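Local coordinates for cell division protein SepF (Methanobrevibacter smithii, PDB 7AL1) that binds FtsZ and tethers it to the cell membrane during archaeal cell division, here seen as the C-terminal SepF domain, at the interface of chains A and B. Residues are numbered along the deposited sequence; one frame, centred on the assembly and turned at random. Chains: chain A/B, Cell division protein SepF.

Contact 1: the interface of chains A and B. Residues chain A 92-96; chain B 13-17.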
ATOM      1  N   SER A  92       4.309   2.454  11.517  1.00 21.96           N
ATOM      2  CA  SER A  92       3.151   1.704  11.973  1.00 20.03           C
ATOM      3  C   SER A  92       2.024   1.759  10.948  1.00 19.76           C
ATOM      4  O   SER A  92       1.720   2.828  10.409  1.00 21.65           O
ATOM      5  CB  SER A  92       2.599   2.320  13.260  1.00 25.25           C
ATOM      6  OG  SER A  92       3.560   2.312  14.301  1.00 31.87           O
ATOM      7  N   LEU A  93       1.396   0.613  10.693  1.00 18.93           N
ATOM      8  CA  LEU A  93       0.138   0.560   9.963  1.00 19.46           C
ATOM      9  C   LEU A  93      -0.977   0.865  10.944  1.00 18.40           C
ATOM     10  O   LEU A  93      -0.990   0.358  12.062  1.00 20.86           O
ATOM     11  CB  LEU A  93      -0.058  -0.835   9.385  1.00 19.91           C
ATOM     12  CG  LEU A  93       1.055  -1.285   8.463  1.00 19.15           C
ATOM     13  CD1 LEU A  93       0.767  -2.668   7.958  1.00 21.60           C
ATOM     14  CD2 LEU A  93       1.213  -0.333   7.289  1.00 24.14           C
ATOM     15  N   VAL A  94      -1.922   1.696  10.531  1.00 18.43           N
ATOM     16  CA  VAL A  94      -3.006   2.139  11.392  1.00 18.75           C
ATOM     17  C   VAL A  94      -4.277   2.061  10.592  1.00 20.42           C
ATOM     18  O   VAL A  94      -4.379   2.716   9.550  1.00 20.46           O
ATOM     19  CB  VAL A  94      -2.800   3.585  11.878  1.00 19.31           C
ATOM     20  CG1 VAL A  94      -4.000   4.038  12.705  1.00 23.49           C
ATOM     21  CG2 VAL A  94      -1.525   3.685  12.685  1.00 20.59           C
ATOM     22  N   ARG A  95      -5.213   1.227  11.007  1.00 20.62           N
ATOM     23  CA  ARG A  95      -6.441   1.063  10.249  1.00 22.10           C
ATOM     24  C   ARG A  95      -7.584   1.760  10.962  1.00 21.67           C
ATOM     25  O   ARG A  95      -7.832   1.526  12.147  1.00 27.59           O
ATOM     26  CB  ARG A  95      -6.785  -0.400  10.004  1.00 47.90           C
ATOM     27  CG  ARG A  95      -7.817  -0.534   8.893  1.00 47.94           C
ATOM     28  CD  ARG A  95      -7.820  -1.917   8.315  1.00 36.76           C
ATOM     29  NE  ARG A  95      -8.088  -2.878   9.374  1.00 31.08           N
ATOM     30  CZ  ARG A  95      -7.840  -4.173   9.279  1.00 32.77           C
ATOM     31  NH1 ARG A  95      -8.121  -4.948  10.297  1.00 28.24           N
ATOM     32  NH2 ARG A  95      -7.310  -4.674   8.169  1.00 29.65           N
ATOM     33  N   LYS A  96      -8.283   2.608  10.225  1.00 23.38           N
ATOM     34  CA  LYS A  96      -9.424   3.335  10.735  1.00 28.67           C
ATOM     35  C   LYS A  96     -10.687   2.691  10.195  1.00 41.80           C
ATOM     36  O   LYS A  96     -11.739   2.726  10.833  1.00 52.64           O
ATOM     37  CB  LYS A  96      -9.321   4.792  10.296  1.00 31.86           C
ATOM     38  CG  LYS A  96      -8.332   5.623  11.119  1.00 38.93           C
ATOM     39  CD  LYS A  96      -8.853   5.889  12.526  1.00 45.36           C
ATOM     40  CE  LYS A  96      -7.866   6.693  13.371  1.00 54.35           C
ATOM     41  NZ  LYS A  96      -6.620   5.941  13.681  1.00 57.67           N
ATOM     42  OXT LYS A  96     -10.682   2.109   9.109  1.00 42.44           O
TER
ATOM     43  N   GLU B  13       3.388   6.912  10.177  1.00 27.44           N
ATOM     44  CA  GLU B  13       2.243   6.010  10.129  1.00 22.59           C
ATOM     45  C   GLU B  13       1.714   5.941   8.711  1.00 22.22           C
ATOM     46  O   GLU B  13       1.664   6.950   7.999  1.00 26.98           O
ATOM     47  CB  GLU B  13       1.124   6.471  11.063  1.00 25.99           C
ATOM     48  CG  GLU B  13       1.549   6.565  12.524  1.00 28.71           C
ATOM     49  CD  GLU B  13       0.378   6.785  13.459  1.00 31.92           C
ATOM     50  OE1 GLU B  13      -0.618   7.399  13.031  1.00 40.91           O
ATOM     51  OE2 GLU B  13       0.458   6.339  14.626  1.00 40.56           O
ATOM     52  N   ILE B  14       1.310   4.750   8.293  1.00 18.29           N
ATOM     53  CA  ILE B  14       0.585   4.552   7.058  1.00 18.88           C
ATOM     54  C   ILE B  14      -0.839   4.186   7.428  1.00 17.35           C
ATOM     55  O   ILE B  14      -1.073   3.186   8.119  1.00 19.00           O
ATOM     56  CB  ILE B  14       1.202   3.461   6.185  1.00 17.59           C
ATOM     57  CG1 ILE B  14       2.607   3.886   5.757  1.00 20.30           C
ATOM     58  CG2 ILE B  14       0.298   3.226   4.998  1.00 18.69           C
ATOM     59  CD1 ILE B  14       3.383   2.782   5.069  1.00 20.90           C
ATOM     60  N   MET B  15      -1.802   4.957   6.949  1.00 17.68           N
ATOM     61  CA  MET B  15      -3.185   4.780   7.340  1.00 16.45           C
ATOM     62  C   MET B  15      -3.909   3.946   6.309  1.00 18.38           C
ATOM     63  O   MET B  15      -3.687   4.096   5.104  1.00 20.41           O
ATOM     64  CB  MET B  15      -3.911   6.120   7.447  1.00 21.44           C
ATOM     65  CG  MET B  15      -3.097   7.235   8.036  1.00 40.67           C
ATOM     66  SD  MET B  15      -2.689   6.889   9.756  1.00 33.20           S
ATOM     67  CE  MET B  15      -4.338   6.853  10.440  1.00 54.10           C
ATOM     68  N   LEU B  16      -4.786   3.076   6.764  1.00 16.29           N
ATOM     69  CA  LEU B  16      -5.631   2.273   5.894  1.00 17.73           C
ATOM     70  C   LEU B  16      -7.067   2.647   6.193  1.00 17.48           C
ATOM     71  O   LEU B  16      -7.511   2.564   7.341  1.00 18.42           O
ATOM     72  CB  LEU B  16      -5.403   0.779   6.133  1.00 21.34           C
ATOM     73  CG  LEU B  16      -3.953   0.374   5.789  1.00 25.70           C
ATOM     74  CD1 LEU B  16      -3.214   0.094   7.083  1.00 32.36           C
ATOM     75  CD2 LEU B  16      -3.868  -0.832   4.894  1.00 27.02           C
ATOM     76  N   ILE B  17      -7.797   3.069   5.168  1.00 17.85           N
ATOM     77  CA  ILE B  17      -9.129   3.656   5.337  0.55 18.74           C
ATOM     78  C   ILE B  17     -10.014   3.215   4.171  1.00 18.01           C
ATOM     79  O   ILE B  17      -9.574   3.328   3.019  1.00 19.01           O
ATOM     80  CB  ILE B  17      -8.999   5.198   5.364  0.55 18.02           C
ATOM     81  CG1 ILE B  17      -7.982   5.698   6.420  0.55 16.35           C
ATOM     82  CG2 ILE B  17     -10.331   5.865   5.650  0.55 18.63           C
ATOM     83  CD1 ILE B  17      -7.608   7.225   6.390  0.55 20.60           C
TER
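A:Val94 and B:Met15 lie alongside each other on one face of a parallel β pairing, in which strand 92-95 of chain A runs beside strand 13-17 of chain B. The methionine bends at both chi2 and chi3, which curls its terminal methyl back over the valine and brings CE to 3.6 Å from CG1 of A:Val94, with the sulphur SD of B:Met15 beside CB. The valine's two branches divide the work. CG1 stands anti to the backbone N (chi1 176°) and faces the thioether, while CG2 is turned towards B:Glu13. There the side chains cross obliquely, and the face of the carboxylate packs against the methyl by van der Waals contact, with no hydrogen bond, its carbon CD 3.7 Å from A:Val94 CG2 and both oxygens almost equally far. A:Lys96 also lies beside B:Met15 on this face, but it is poorly ordered; its charge and the opposite one of B:Glu13 are not in contact and may attract at most weakly.

On the opposite face the neighbours are aliphatic. A:Leu93 and B:Ile14 point the same way, side by side, with CD2 of the leucine 4.0 Å from CB of the isoleucine. B:Leu16 sits between A:Leu93 and A:Arg95: its CD1 touches the leucine's CB, and its CB is met at 3.9 Å by CG of A:Arg95, from the aliphatic start of that side chain.

The backbones hold these side chains in register and join the C-terminal strand of one copy to strand 13-17 of the other, a pairing that, repeated by the two-fold symmetry, is likely to help hold the dimer together. B:Ile14 N donates to A:Ser92 O and A:Val94 N to B:Ile14 O, then B:Leu16 N to A:Val94 O at 2.8 Å. At the C-terminal end A:Lys96 N donates to B:Leu16 O at 3.0 Å, with 166° at the hydrogen.

Contact 2: the interface of chains A and B. Residues chain A 73, 75, 85, 93; chain B 16, 40, 75, 83.
B:Leu16 meets A:Leu73 tip to tip and A:Leu75 at about a right angle, its CD2 methyl wedged against both. That methyl is 3.8 Å from CD2 of A:Leu73 and equally 3.8 Å from CD2 of A:Leu75, while CD1 leans towards A:Leu73 and the neighbouring A:Leu93. The leucine holds this straddling position with a chi2 of 108°, well away from a staggered value, which suggests that its fork is fitted to the partners around it. A:Leu73 reaches out to it with CG anti to the backbone N (chi1 -176°). An alanine in place of B:Leu16 would probably open a gap between the two sheets and leave the methyl tips of A:Leu73 and A:Leu75 without their apolar mate.

Next to this wedge, B:Ile40 adds a second close junction. Its CD1 meets CD1 of A:Ile85 end to end at 3.8 Å, and the same methyl faces A:Leu75 CD1 at 4.2 Å. A:Leu75 therefore uses both branches of its fork, CD2 against B:Leu16 and CD1 against B:Ile40, and it buries 56 Å² against chain B.

The packing is looser near the two-fold axis. B:Leu83 uses its CD1 to touch the backbone side of A:Leu75, 3.9 Å from CB and 3.6 Å from the carbonyl oxygen O, a contact that gives that oxygen no hydrogen bond. B:Leu75 and A:Leu75, equivalent residues of the two copies, come no nearer than 4.4 Å between their CD1 atoms; B:Leu75 takes its main role in the symmetry twin of this contact. With no polar pair across the patch, cohesion rests on methyl packing. The site forms part of the hydrophobic core between the β-sheets of the two SepF subunits, and it is likely to hold them face to face as a dimer.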
ATOM      1  N   LEU A  73       0.776  -7.099   6.073  1.00 19.58           N
ATOM      2  CA  LEU A  73      -0.675  -7.048   6.006  1.00 20.98           C
ATOM      3  C   LEU A  73      -1.119  -7.293   4.579  1.00 18.18           C
ATOM      4  O   LEU A  73      -0.684  -6.585   3.656  1.00 17.26           O
ATOM      5  CB  LEU A  73      -1.172  -5.682   6.493  1.00 23.99           C
ATOM      6  CG  LEU A  73      -2.680  -5.505   6.572  1.00 23.86           C
ATOM      7  CD1 LEU A  73      -3.271  -6.351   7.695  1.00 27.63           C
ATOM      8  CD2 LEU A  73      -3.034  -4.040   6.779  1.00 29.63           C
ATOM      9  N   LEU A  75      -3.224  -6.897   1.451  1.00 18.35           N
ATOM     10  CA  LEU A  75      -4.066  -5.834   0.907  1.00 19.26           C
ATOM     11  C   LEU A  75      -5.132  -6.360  -0.044  1.00 18.93           C
ATOM     12  O   LEU A  75      -6.317  -6.042   0.135  1.00 21.19           O
ATOM     13  CB  LEU A  75      -3.196  -4.793   0.191  1.00 17.66           C
ATOM     14  CG  LEU A  75      -2.185  -4.052   1.030  1.00 17.44           C
ATOM     15  CD1 LEU A  75      -1.375  -3.072   0.209  1.00 20.19           C
ATOM     16  CD2 LEU A  75      -2.870  -3.335   2.191  1.00 20.04           C
ATOM     17  N   ILE A  85       1.498  -5.384   2.097  1.00 16.53           N
ATOM     18  CA  ILE A  85       2.396  -4.341   2.566  1.00 16.38           C
ATOM     19  C   ILE A  85       3.218  -4.836   3.735  1.00 16.30           C
ATOM     20  O   ILE A  85       2.671  -5.373   4.707  1.00 17.28           O
ATOM     21  CB  ILE A  85       1.687  -3.017   2.904  1.00 17.77           C
ATOM     22  CG1 ILE A  85       2.764  -1.966   3.250  1.00 19.57           C
ATOM     23  CG2 ILE A  85       0.661  -3.178   3.982  1.00 20.15           C
ATOM     24  CD1 ILE A  85       2.307  -0.547   3.168  1.00 24.11           C
ATOM     25  N   LEU A  93       1.396   0.613  10.693  1.00 18.93           N
ATOM     26  CA  LEU A  93       0.138   0.560   9.963  1.00 19.46           C
ATOM     27  C   LEU A  93      -0.977   0.865  10.944  1.00 18.40           C
ATOM     28  O   LEU A  93      -0.990   0.358  12.062  1.00 20.86           O
ATOM     29  CB  LEU A  93      -0.058  -0.835   9.385  1.00 19.91           C
ATOM     30  CG  LEU A  93       1.055  -1.285   8.463  1.00 19.15           C
ATOM     31  CD1 LEU A  93       0.767  -2.668   7.958  1.00 21.60           C
ATOM     32  CD2 LEU A  93       1.213  -0.333   7.289  1.00 24.14           C
TER
ATOM     33  N   LEU B  16      -4.786   3.076   6.764  1.00 16.29           N
ATOM     34  CA  LEU B  16      -5.631   2.273   5.894  1.00 17.73           C
ATOM     35  C   LEU B  16      -7.067   2.647   6.193  1.00 17.48           C
ATOM     36  O   LEU B  16      -7.511   2.564   7.341  1.00 18.42           O
ATOM     37  CB  LEU B  16      -5.403   0.779   6.133  1.00 21.34           C
ATOM     38  CG  LEU B  16      -3.953   0.374   5.789  1.00 25.70           C
ATOM     39  CD1 LEU B  16      -3.214   0.094   7.083  1.00 32.36           C
ATOM     40  CD2 LEU B  16      -3.868  -0.832   4.894  1.00 27.02           C
ATOM     41  N   ILE B  40      -3.457   4.253   2.382  1.00 16.50           N
ATOM     42  CA  ILE B  40      -3.934   3.209   1.473  1.00 16.06           C
ATOM     43  C   ILE B  40      -5.454   3.257   1.536  1.00 15.45           C
ATOM     44  O   ILE B  40      -6.055   2.916   2.559  1.00 16.29           O
ATOM     45  CB  ILE B  40      -3.372   1.823   1.808  1.00 17.83           C
ATOM     46  CG1 ILE B  40      -1.839   1.834   1.654  1.00 20.05           C
ATOM     47  CG2 ILE B  40      -4.017   0.802   0.893  1.00 19.55           C
ATOM     48  CD1 ILE B  40      -1.139   0.596   2.199  1.00 25.09           C
ATOM     49  N   LEU B  75      -3.350   0.735  -6.950  1.00 18.35           N
ATOM     50  CA  LEU B  75      -2.741  -0.547  -6.601  1.00 19.26           C
ATOM     51  C   LEU B  75      -3.501  -1.733  -7.178  1.00 18.93           C
ATOM     52  O   LEU B  75      -2.888  -2.587  -7.836  1.00 21.19           O
ATOM     53  CB  LEU B  75      -2.644  -0.681  -5.076  1.00 17.66           C
ATOM     54  CG  LEU B  75      -1.788   0.328  -4.353  1.00 17.44           C
ATOM     55  CD1 LEU B  75      -1.789   0.106  -2.856  1.00 20.19           C
ATOM     56  CD2 LEU B  75      -0.359   0.308  -4.892  1.00 20.04           C
ATOM     57  N   LEU B  83      -8.217  -0.107  -4.473  1.00 16.36           N
ATOM     58  CA  LEU B  83      -7.146   0.320  -3.573  1.00 16.20           C
ATOM     59  C   LEU B  83      -6.197   1.272  -4.293  1.00 15.73           C
ATOM     60  O   LEU B  83      -5.618   0.934  -5.326  1.00 16.74           O
ATOM     61  CB  LEU B  83      -6.342  -0.892  -3.069  1.00 17.81           C
ATOM     62  CG  LEU B  83      -7.069  -1.916  -2.229  1.00 21.03           C
ATOM     63  CD1 LEU B  83      -6.016  -2.921  -1.706  1.00 20.29           C
ATOM     64  CD2 LEU B  83      -7.831  -1.296  -1.101  1.00 21.53           C
TER

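The C-alpha centres of contact 1 and contact 2 lie about 8 Å apart, and A:Leu93 and B:Leu16 belong to both. In contact 1 B:Leu16 bonds through its backbone N and O, while A:Leu93 lies between the bonded residues of strand 92-95; in contact 2 their side chains enter the apolar layer formed with strands 39-42, 71-78 and 81-87. Edge pairing and face packing are probably coupled: strand register is likely to help place the shared leucines' methyl groups. Two-fold symmetry repeats both, and this reciprocal pairing of each C-terminal strand with the partner's strand 13-17 is consistent with a dimer serving as the FtsZ-binding unit.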